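Local coordinates for protein alpha-Amylase (Thermotoga maritima, PDB 2B5D) that is named an alpha-amylase and belongs to glycosyl hydrolase family 57, with a mainly parallel beta sheet enclosed by many helices, at residues 48-56 against 378-386; 218-229 against 389-397. All coordinates share one frame; numbering follows the deposited sequence.

Contact 1: 48-56 against 378-386; sequences IEDFRLTMS and KLVTASEVI
Arg52 lies beside Leu379 and Leu53 beside Thr381, with 5.3 Å between the CA atoms of Arg52 and Leu379. Strands 53-57 and 377-379 both pair with strand 3-11 of the mainly parallel central sheet, so the contact lies where the chain enters one strand and leaves the other for helix 382-388.

Arg52 contributes the largest share of the packing. Its CB meets Leu379 CB at 3.6 Å, and its CG sits 3.4 Å from Leu379 O. In return, Leu379 CD1 reaches the backbone N of Arg52. A bend at chi2 (-57°) then turns the arginine chain toward Glu384. Arg52 NE donates to Glu384 OE2 at 2.7 Å, with an N-H...O angle of 158°, and meets that oxygen on its syn side. The two flat groups are turned 53° apart, and NE alone makes the direct bond. On the same guanidinium, NH2 bonds Phe51 O at 3.0 Å and makes a salt bridge to Asp50 OD1 at 3.2 Å.

Glu384 OE1 is held from above the carboxylate plane by the N-H of Thr381, the N-cap residue, at 2.9 Å, as in one half of a capping box. Farther along, Ala382 N donates to Thr54 OG1 at 3.1 Å. A water joins this hydroxyl to Val380 O.

The helix start is thus tied to the strand by Thr54 OG1, which takes a first-turn N-H, and to the loop leading into the strand by the Asp50-Arg52-Glu384 salt-bridge network. Arg52 and the N-terminal end of the helix would both be expected to favour a charged Glu384.

Contact 2: 218-229 against 389-397; sequences PRYGVYRPIMTP and LEEVQIATP
Glu391 OE2 is gripped by two neighbours. Tyr220 OH donates to it at 2.7 Å, on the syn side but tilted well out of the carboxylate plane. Arg219 adds a salt bridge, with NH1 at 3.3 Å from OE2, but its NE and NH1 bonds are both weak. The guanidinium and carboxylate planes are only 21° apart. Arg219 and Tyr220 occupy the middle of a type I beta turn, Pro218 to Gly221. Arg219 CG, set between its backbone N and carbonyl carbon (chi1 71°), lies over the centre of the Tyr220 ring, while Gln393 CB covers one face of the guanidinium.

The backbone joins by a single parallel beta bridge, Met227 with Ile394. Met227 N donates to Gln393 O at 3.0 Å, and Ala395 N donates to Met227 O at 3.0 Å. Residues 393-395 therefore run along the edge of the short strand 226-227, which pairs with strand 233-236 on its other side. A water carries the link one step back, from Pro225 O to Gln393 N.

Glu391 also offers its backbone O. Arg224 NH2 meets it in the carbonyl plane at 3.0 Å, with an N-H...O angle of 167°. NE adds no more than a long, weak bond to the same oxygen. Leu389 CD2 lies 3.4 Å above one face of this guanidinium, toward its rim, and its tip also meets Pro225 CG.

Phe211 of helix 209-212 packs against Pro218 and Ile226. Here Ile226 CD1 touches both Ala395 CB, at 3.6 Å, and Pro397 CG, at 3.8 Å.

In the fold
Along the chain the segments alternate: 48-56, 218-229, 378-386, then 389-397. The last two are almost continuous, because helix 382-388 starts in contact 1 and leads straight into the loop of contact 2. The contact centres lie 19 Å apart. They touch directly where Val385 CG2 packs on Pro225 CG, 4.0 Å away. Both reach the same sheet. Contact 1 sits at strands 53-57 and 377-379, which both pair with strand 3-11, and contact 2 at the short antiparallel strand 226-227. The chain from 378 to 397 thus links distant parts of this sheet, which is consistent with the distorted (beta/alpha)7 barrel of family 57.

Contact 1: 48-56 against 378-386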
loop_
_atom_site.group_PDB
_atom_site.type_symbol
_atom_site.label_atom_id
_atom_site.label_comp_id
_atom_site.label_asym_id
_atom_site.label_seq_id
_atom_site.Cartn_x
_atom_site.Cartn_y
_atom_site.Cartn_z
ATOM N N ILE A 48 44.452 -2.691 21.863
ATOM C CA ILE A 48 44.600 -1.966 23.133
ATOM C C ILE A 48 45.431 -2.781 24.139
ATOM O O ILE A 48 45.463 -4.027 24.067
ATOM C CB ILE A 48 43.223 -1.531 23.739
ATOM C CG1 ILE A 48 43.398 -0.269 24.592
ATOM C CG2 ILE A 48 42.571 -2.675 24.516
ATOM C CD1 ILE A 48 42.118 0.342 25.133
ATOM N N GLU A 49 46.114 -2.096 25.059
ATOM C CA GLU A 49 46.933 -2.802 26.063
ATOM C C GLU A 49 46.016 -3.443 27.091
ATOM O O GLU A 49 46.156 -4.616 27.433
ATOM C CB GLU A 49 47.952 -1.863 26.732
ATOM C CG GLU A 49 48.803 -2.479 27.903
ATOM C CD GLU A 49 49.594 -3.765 27.528
ATOM O OE1 GLU A 49 49.670 -4.707 28.372
ATOM O OE2 GLU A 49 50.137 -3.843 26.391
ATOM N N ASP A 50 45.059 -2.661 27.571
ATOM C CA ASP A 50 44.154 -3.134 28.594
ATOM C C ASP A 50 42.841 -2.386 28.479
ATOM O O ASP A 50 42.825 -1.210 28.117
ATOM C CB ASP A 50 44.766 -2.909 29.976
ATOM C CG ASP A 50 44.134 -3.789 31.048
ATOM O OD1 ASP A 50 43.927 -5.008 30.806
ATOM O OD2 ASP A 50 43.855 -3.263 32.148
ATOM N N PHE A 51 41.748 -3.073 28.805
ATOM C CA PHE A 51 40.422 -2.469 28.841
ATOM C C PHE A 51 39.588 -3.236 29.872
ATOM O O PHE A 51 39.969 -4.322 30.292
ATOM C CB PHE A 51 39.775 -2.512 27.429
ATOM C CG PHE A 51 39.302 -3.895 27.021
ATOM C CD1 PHE A 51 40.198 -4.826 26.477
ATOM C CD2 PHE A 51 37.971 -4.273 27.221
ATOM C CE1 PHE A 51 39.770 -6.103 26.138
ATOM C CE2 PHE A 51 37.534 -5.547 26.891
ATOM C CZ PHE A 51 38.428 -6.459 26.345
ATOM N N ARG A 52 38.467 -2.647 30.281
ATOM C CA ARG A 52 37.384 -3.372 30.963
ATOM C C ARG A 52 36.053 -2.974 30.321
ATOM O O ARG A 52 35.731 -1.791 30.222
ATOM C CB ARG A 52 37.320 -3.060 32.462
ATOM C CG ARG A 52 38.462 -3.559 33.317
ATOM C CD ARG A 52 38.651 -5.051 33.217
ATOM N NE ARG A 52 39.651 -5.465 34.178
ATOM C CZ ARG A 52 40.948 -5.566 33.920
ATOM N NH1 ARG A 52 41.770 -5.927 34.888
ATOM N NH2 ARG A 52 41.431 -5.313 32.708
ATOM N N LEU A 53 35.272 -3.976 29.922
ATOM C CA LEU A 53 34.012 -3.728 29.219
ATOM C C LEU A 53 33.037 -4.861 29.462
ATOM O O LEU A 53 33.414 -6.042 29.472
ATOM C CB LEU A 53 34.268 -3.536 27.708
ATOM C CG LEU A 53 33.086 -3.442 26.741
ATOM C CD1 LEU A 53 32.440 -2.088 26.824
ATOM C CD2 LEU A 53 33.459 -3.823 25.273
ATOM N N THR A 54 31.791 -4.475 29.691
ATOM C CA THR A 54 30.674 -5.384 29.783
ATOM C C THR A 54 29.758 -5.260 28.567
ATOM O O THR A 54 29.476 -4.173 28.097
ATOM C CB THR A 54 29.868 -5.114 31.074
ATOM O OG1 THR A 54 30.785 -4.873 32.160
ATOM C CG2 THR A 54 28.961 -6.286 31.416
ATOM N N MET A 55 29.289 -6.387 28.054
ATOM C CA MET A 55 28.383 -6.360 26.914
ATOM C C MET A 55 27.415 -7.539 26.965
ATOM O O MET A 55 27.677 -8.529 27.586
ATOM C CB MET A 55 29.162 -6.346 25.575
ATOM C CG MET A 55 29.934 -7.601 25.305
ATOM S SD MET A 55 30.920 -7.580 23.795
ATOM C CE MET A 55 29.676 -7.535 22.483
ATOM N N SER A 56 26.272 -7.362 26.331
ATOM C CA SER A 56 25.342 -8.430 26.020
ATOM C C SER A 56 25.673 -8.915 24.630
ATOM O O SER A 56 26.104 -8.125 23.764
ATOM C CB SER A 56 23.911 -7.878 26.013
ATOM O OG SER A 56 23.741 -6.977 24.927
ATOM N N LYS A 378 38.862 4.498 36.944
ATOM C CA LYS A 378 39.188 3.120 36.648
ATOM C C LYS A 378 38.060 2.537 35.764
ATOM O O LYS A 378 36.878 2.815 35.985
ATOM C CB LYS A 378 39.252 2.367 37.978
ATOM C CG LYS A 378 39.834 0.940 37.877
ATOM C CD LYS A 378 40.151 0.400 39.248
ATOM C CE LYS A 378 39.059 0.794 40.249
ATOM N NZ LYS A 378 38.959 -0.167 41.413
ATOM N N LEU A 379 38.420 1.763 34.750
ATOM C CA LEU A 379 37.427 0.958 34.045
ATOM C C LEU A 379 37.172 -0.276 34.904
ATOM O O LEU A 379 38.117 -0.855 35.397
ATOM C CB LEU A 379 37.924 0.505 32.686
ATOM C CG LEU A 379 38.305 1.557 31.632
ATOM C CD1 LEU A 379 38.849 0.858 30.361
ATOM C CD2 LEU A 379 37.154 2.472 31.288
ATOM N N VAL A 380 35.896 -0.642 35.078
ATOM C CA VAL A 380 35.477 -1.894 35.735
ATOM C C VAL A 380 34.488 -2.652 34.847
ATOM O O VAL A 380 33.826 -2.050 34.001
ATOM C CB VAL A 380 34.809 -1.620 37.136
ATOM C CG1 VAL A 380 35.774 -0.881 38.069
ATOM C CG2 VAL A 380 33.480 -0.828 37.015
ATOM N N THR A 381 34.406 -3.970 34.999
ATOM C CA THR A 381 33.288 -4.716 34.397
ATOM C C THR A 381 32.282 -4.873 35.520
ATOM O O THR A 381 32.607 -4.638 36.674
ATOM C CB THR A 381 33.692 -6.104 33.899
ATOM O OG1 THR A 381 33.894 -6.945 35.039
ATOM C CG2 THR A 381 34.935 -6.041 33.044
ATOM N N ALA A 382 31.076 -5.307 35.206
ATOM C CA ALA A 382 30.037 -5.397 36.210
ATOM C C ALA A 382 30.276 -6.563 37.199
ATOM O O ALA A 382 29.888 -6.497 38.362
ATOM C CB ALA A 382 28.714 -5.519 35.544
ATOM N N SER A 383 30.902 -7.635 36.729
ATOM C CA SER A 383 31.165 -8.759 37.605
ATOM C C SER A 383 32.333 -8.417 38.565
ATOM O O SER A 383 32.307 -8.841 39.711
ATOM C CB SER A 383 31.487 -9.986 36.790
ATOM O OG SER A 383 32.489 -9.619 35.865
ATOM N N GLU A 384 33.316 -7.619 38.126
ATOM C CA GLU A 384 34.316 -7.071 39.065
ATOM C C GLU A 384 33.673 -6.299 40.198
ATOM O O GLU A 384 34.060 -6.445 41.358
ATOM C CB GLU A 384 35.292 -6.143 38.383
ATOM C CG GLU A 384 36.434 -6.837 37.714
ATOM C CD GLU A 384 37.206 -5.894 36.820
ATOM O OE1 GLU A 384 36.713 -4.752 36.605
ATOM O OE2 GLU A 384 38.300 -6.287 36.328
ATOM N N VAL A 385 32.698 -5.459 39.887
ATOM C CA VAL A 385 32.098 -4.724 40.972
ATOM C C VAL A 385 31.286 -5.544 41.971
ATOM O O VAL A 385 31.361 -5.276 43.159
ATOM C CB VAL A 385 31.518 -3.295 40.597
ATOM C CG1 VAL A 385 31.723 -2.931 39.123
ATOM C CG2 VAL A 385 30.107 -3.033 41.170
ATOM N N ILE A 386 30.552 -6.556 41.520
ATOM C CA ILE A 386 29.760 -7.371 42.466
ATOM C C ILE A 386 30.667 -8.241 43.336
ATOM O O ILE A 386 30.308 -8.512 44.464
ATOM C CB ILE A 386 28.626 -8.209 41.806
ATOM C CG1 ILE A 386 29.180 -9.377 40.988
ATOM C CG2 ILE A 386 27.643 -7.300 41.040
ATOM C CD1 ILE A 386 28.090 -10.400 40.548
HETATM O O HOH W 1 40.735 -6.057 38.180
HETATM O O HOH W 2 32.203 -2.606 31.995
#

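Contact 2: 218-229 against 389-397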
loop_
_atom_site.group_PDB
_atom_site.type_symbol
_atom_site.label_atom_id
_atom_site.label_comp_id
_atom_site.label_asym_id
_atom_site.label_seq_id
_atom_site.Cartn_x
_atom_site.Cartn_y
_atom_site.Cartn_z
ATOM N N PRO A 218 17.326 4.415 46.824
ATOM C CA PRO A 218 18.712 4.078 47.191
ATOM C C PRO A 218 19.578 5.272 47.616
ATOM O O PRO A 218 19.586 6.312 46.950
ATOM C CB PRO A 218 19.248 3.463 45.919
ATOM C CG PRO A 218 18.024 2.782 45.317
ATOM C CD PRO A 218 16.875 3.707 45.619
ATOM N N ARG A 219 20.363 5.087 48.674
ATOM C CA ARG A 219 21.008 6.218 49.343
ATOM C C ARG A 219 22.064 6.903 48.483
ATOM O O ARG A 219 22.116 8.136 48.456
ATOM C CB ARG A 219 21.529 5.843 50.726
ATOM C CG ARG A 219 22.750 4.926 50.797
ATOM C CD ARG A 219 23.181 4.730 52.296
ATOM N NE ARG A 219 23.926 3.480 52.386
ATOM C CZ ARG A 219 23.369 2.303 52.683
ATOM N NH1 ARG A 219 24.095 1.187 52.638
ATOM N NH2 ARG A 219 22.083 2.266 53.001
ATOM N N TYR A 220 22.858 6.087 47.782
ATOM C CA TYR A 220 23.801 6.531 46.795
ATOM C C TYR A 220 23.255 6.740 45.372
ATOM O O TYR A 220 24.024 6.626 44.446
ATOM C CB TYR A 220 24.967 5.538 46.732
ATOM C CG TYR A 220 25.657 5.389 48.072
ATOM C CD1 TYR A 220 25.795 4.132 48.677
ATOM C CD2 TYR A 220 26.140 6.528 48.756
ATOM C CE1 TYR A 220 26.422 3.992 49.928
ATOM C CE2 TYR A 220 26.743 6.426 50.003
ATOM C CZ TYR A 220 26.886 5.154 50.584
ATOM O OH TYR A 220 27.501 5.058 51.795
ATOM N N GLY A 221 21.964 7.026 45.205
ATOM C CA GLY A 221 21.300 7.041 43.892
ATOM C C GLY A 221 21.722 5.986 42.875
ATOM O O GLY A 221 21.857 4.807 43.232
ATOM N N VAL A 222 21.976 6.384 41.618
ATOM C CA VAL A 222 22.303 5.410 40.585
ATOM C C VAL A 222 23.743 5.051 40.542
ATOM O O VAL A 222 24.165 4.275 39.687
ATOM C CB VAL A 222 21.849 5.847 39.164
ATOM C CG1 VAL A 222 20.362 5.970 39.134
ATOM C CG2 VAL A 222 22.555 7.210 38.693
ATOM N N TYR A 223 24.514 5.606 41.475
ATOM C CA TYR A 223 25.991 5.472 41.478
ATOM C C TYR A 223 26.549 4.391 42.400
ATOM O O TYR A 223 27.761 4.288 42.593
ATOM C CB TYR A 223 26.656 6.854 41.796
ATOM C CG TYR A 223 26.161 7.858 40.789
ATOM C CD1 TYR A 223 26.556 7.768 39.451
ATOM C CD2 TYR A 223 25.243 8.849 41.159
ATOM C CE1 TYR A 223 26.075 8.684 38.487
ATOM C CE2 TYR A 223 24.779 9.758 40.229
ATOM C CZ TYR A 223 25.184 9.662 38.901
ATOM O OH TYR A 223 24.657 10.519 37.974
ATOM N N ARG A 224 25.667 3.564 42.927
ATOM C CA ARG A 224 26.069 2.241 43.405
ATOM C C ARG A 224 24.958 1.213 43.064
ATOM O O ARG A 224 23.766 1.533 43.168
ATOM C CB ARG A 224 26.351 2.327 44.918
ATOM C CG ARG A 224 27.872 2.691 45.168
ATOM C CD ARG A 224 28.227 2.717 46.599
ATOM N NE ARG A 224 28.827 1.481 47.157
ATOM C CZ ARG A 224 30.093 1.117 46.975
ATOM N NH1 ARG A 224 30.901 1.831 46.195
ATOM N NH2 ARG A 224 30.543 0.015 47.545
ATOM N N PRO A 225 25.341 -0.021 42.713
ATOM C CA PRO A 225 24.348 -1.080 42.591
ATOM C C PRO A 225 23.582 -1.290 43.901
ATOM O O PRO A 225 24.021 -0.879 44.972
ATOM C CB PRO A 225 25.198 -2.330 42.325
ATOM C CG PRO A 225 26.570 -1.965 42.825
ATOM C CD PRO A 225 26.689 -0.521 42.440
ATOM N N ILE A 226 22.419 -1.889 43.810
ATOM C CA ILE A 226 21.726 -2.306 45.007
ATOM C C ILE A 226 21.659 -3.809 44.896
ATOM O O ILE A 226 22.003 -4.355 43.854
ATOM C CB ILE A 226 20.297 -1.729 45.087
ATOM C CG1 ILE A 226 19.431 -2.328 43.957
ATOM C CG2 ILE A 226 20.358 -0.195 45.216
ATOM C CD1 ILE A 226 17.979 -2.031 44.056
ATOM N N MET A 227 21.220 -4.467 45.962
ATOM C CA MET A 227 20.990 -5.933 45.951
ATOM C C MET A 227 19.521 -6.096 46.250
ATOM O O MET A 227 19.031 -5.420 47.158
ATOM C CB MET A 227 21.798 -6.592 47.038
ATOM C CG MET A 227 21.885 -8.127 46.844
ATOM S SD MET A 227 22.284 -8.895 48.448
ATOM C CE MET A 227 23.878 -9.571 47.988
ATOM N N THR A 228 18.779 -6.853 45.432
ATOM C CA THR A 228 17.354 -7.124 45.816
ATOM C C THR A 228 17.240 -8.012 47.073
ATOM O O THR A 228 18.191 -8.750 47.386
ATOM C CB THR A 228 16.619 -7.849 44.727
ATOM O OG1 THR A 228 17.341 -9.070 44.443
ATOM C CG2 THR A 228 16.552 -6.906 43.496
ATOM N N PRO A 229 16.099 -7.947 47.788
ATOM C CA PRO A 229 16.040 -8.928 48.899
ATOM C C PRO A 229 16.468 -10.377 48.559
ATOM O O PRO A 229 17.019 -11.034 49.451
ATOM C CB PRO A 229 14.580 -8.900 49.365
ATOM C CG PRO A 229 14.092 -7.471 49.049
ATOM C CD PRO A 229 14.906 -7.074 47.736
ATOM N N LEU A 389 32.466 -5.235 45.900
ATOM C CA LEU A 389 31.776 -4.324 46.816
ATOM C C LEU A 389 31.365 -4.903 48.152
ATOM O O LEU A 389 30.726 -5.942 48.201
ATOM C CB LEU A 389 30.556 -3.698 46.152
ATOM C CG LEU A 389 30.822 -2.297 45.606
ATOM C CD1 LEU A 389 32.153 -2.193 44.772
ATOM C CD2 LEU A 389 29.611 -1.846 44.822
ATOM N N GLU A 390 31.670 -4.188 49.231
ATOM C CA GLU A 390 31.300 -4.635 50.569
ATOM C C GLU A 390 30.092 -3.923 51.138
ATOM O O GLU A 390 29.212 -4.563 51.731
ATOM C CB GLU A 390 32.506 -4.596 51.487
ATOM C CG GLU A 390 33.439 -5.770 51.175
ATOM C CD GLU A 390 34.911 -5.455 51.376
ATOM O OE1 GLU A 390 35.337 -4.294 51.102
ATOM O OE2 GLU A 390 35.651 -6.382 51.807
ATOM N N GLU A 391 29.990 -2.619 50.945
ATOM C CA GLU A 391 28.756 -1.974 51.320
ATOM C C GLU A 391 27.920 -1.912 50.063
ATOM O O GLU A 391 28.387 -1.426 49.018
ATOM C CB GLU A 391 28.986 -0.593 51.913
ATOM C CG GLU A 391 27.704 0.239 52.188
ATOM C CD GLU A 391 28.056 1.717 52.483
ATOM O OE1 GLU A 391 29.273 2.016 52.412
ATOM O OE2 GLU A 391 27.143 2.550 52.789
ATOM N N VAL A 392 26.734 -2.500 50.140
ATOM C CA VAL A 392 25.707 -2.333 49.152
ATOM C C VAL A 392 24.423 -2.384 49.906
ATOM O O VAL A 392 24.249 -3.224 50.790
ATOM C CB VAL A 392 25.757 -3.373 47.990
ATOM C CG1 VAL A 392 26.737 -4.512 48.279
ATOM C CG2 VAL A 392 24.344 -3.854 47.597
ATOM N N GLN A 393 23.551 -1.460 49.590
ATOM C CA GLN A 393 22.230 -1.351 50.168
ATOM C C GLN A 393 21.281 -2.388 49.555
ATOM O O GLN A 393 21.493 -2.813 48.405
ATOM C CB GLN A 393 21.715 0.045 49.867
ATOM C CG GLN A 393 20.353 0.363 50.372
ATOM C CD GLN A 393 20.019 1.832 50.241
ATOM O OE1 GLN A 393 19.436 2.396 51.139
ATOM N NE2 GLN A 393 20.438 2.469 49.145
ATOM N N ILE A 394 20.226 -2.746 50.298
ATOM C CA ILE A 394 19.236 -3.675 49.823
ATOM C C ILE A 394 17.978 -2.900 49.478
ATOM O O ILE A 394 17.459 -2.133 50.295
ATOM C CB ILE A 394 18.888 -4.779 50.884
ATOM C CG1 ILE A 394 20.099 -5.650 51.163
ATOM C CG2 ILE A 394 17.795 -5.696 50.361
ATOM C CD1 ILE A 394 19.865 -6.617 52.285
ATOM N N ALA A 395 17.448 -3.118 48.283
ATOM C CA ALA A 395 16.308 -2.305 47.878
ATOM C C ALA A 395 15.494 -3.076 46.894
ATOM O O ALA A 395 15.981 -3.981 46.285
ATOM C CB ALA A 395 16.800 -0.932 47.264
ATOM N N THR A 396 14.228 -2.736 46.766
ATOM C CA THR A 396 13.483 -3.323 45.658
ATOM C C THR A 396 13.174 -2.309 44.529
ATOM O O THR A 396 12.457 -1.351 44.759
ATOM C CB THR A 396 12.237 -4.178 46.103
ATOM O OG1 THR A 396 11.076 -3.368 46.155
ATOM C CG2 THR A 396 12.435 -4.758 47.451
ATOM N N PRO A 397 13.717 -2.546 43.325
ATOM C CA PRO A 397 13.498 -1.675 42.149
ATOM C C PRO A 397 12.031 -1.534 41.748
ATOM O O PRO A 397 11.238 -2.472 41.912
ATOM C CB PRO A 397 14.274 -2.377 41.045
ATOM C CG PRO A 397 15.240 -3.243 41.730
ATOM C CD PRO A 397 14.621 -3.664 43.009
HETATM O O HOH W 3 26.711 0.436 47.887
HETATM O O HOH W 4 32.630 -1.148 48.927
HETATM O O HOH W 5 24.204 0.480 47.336
#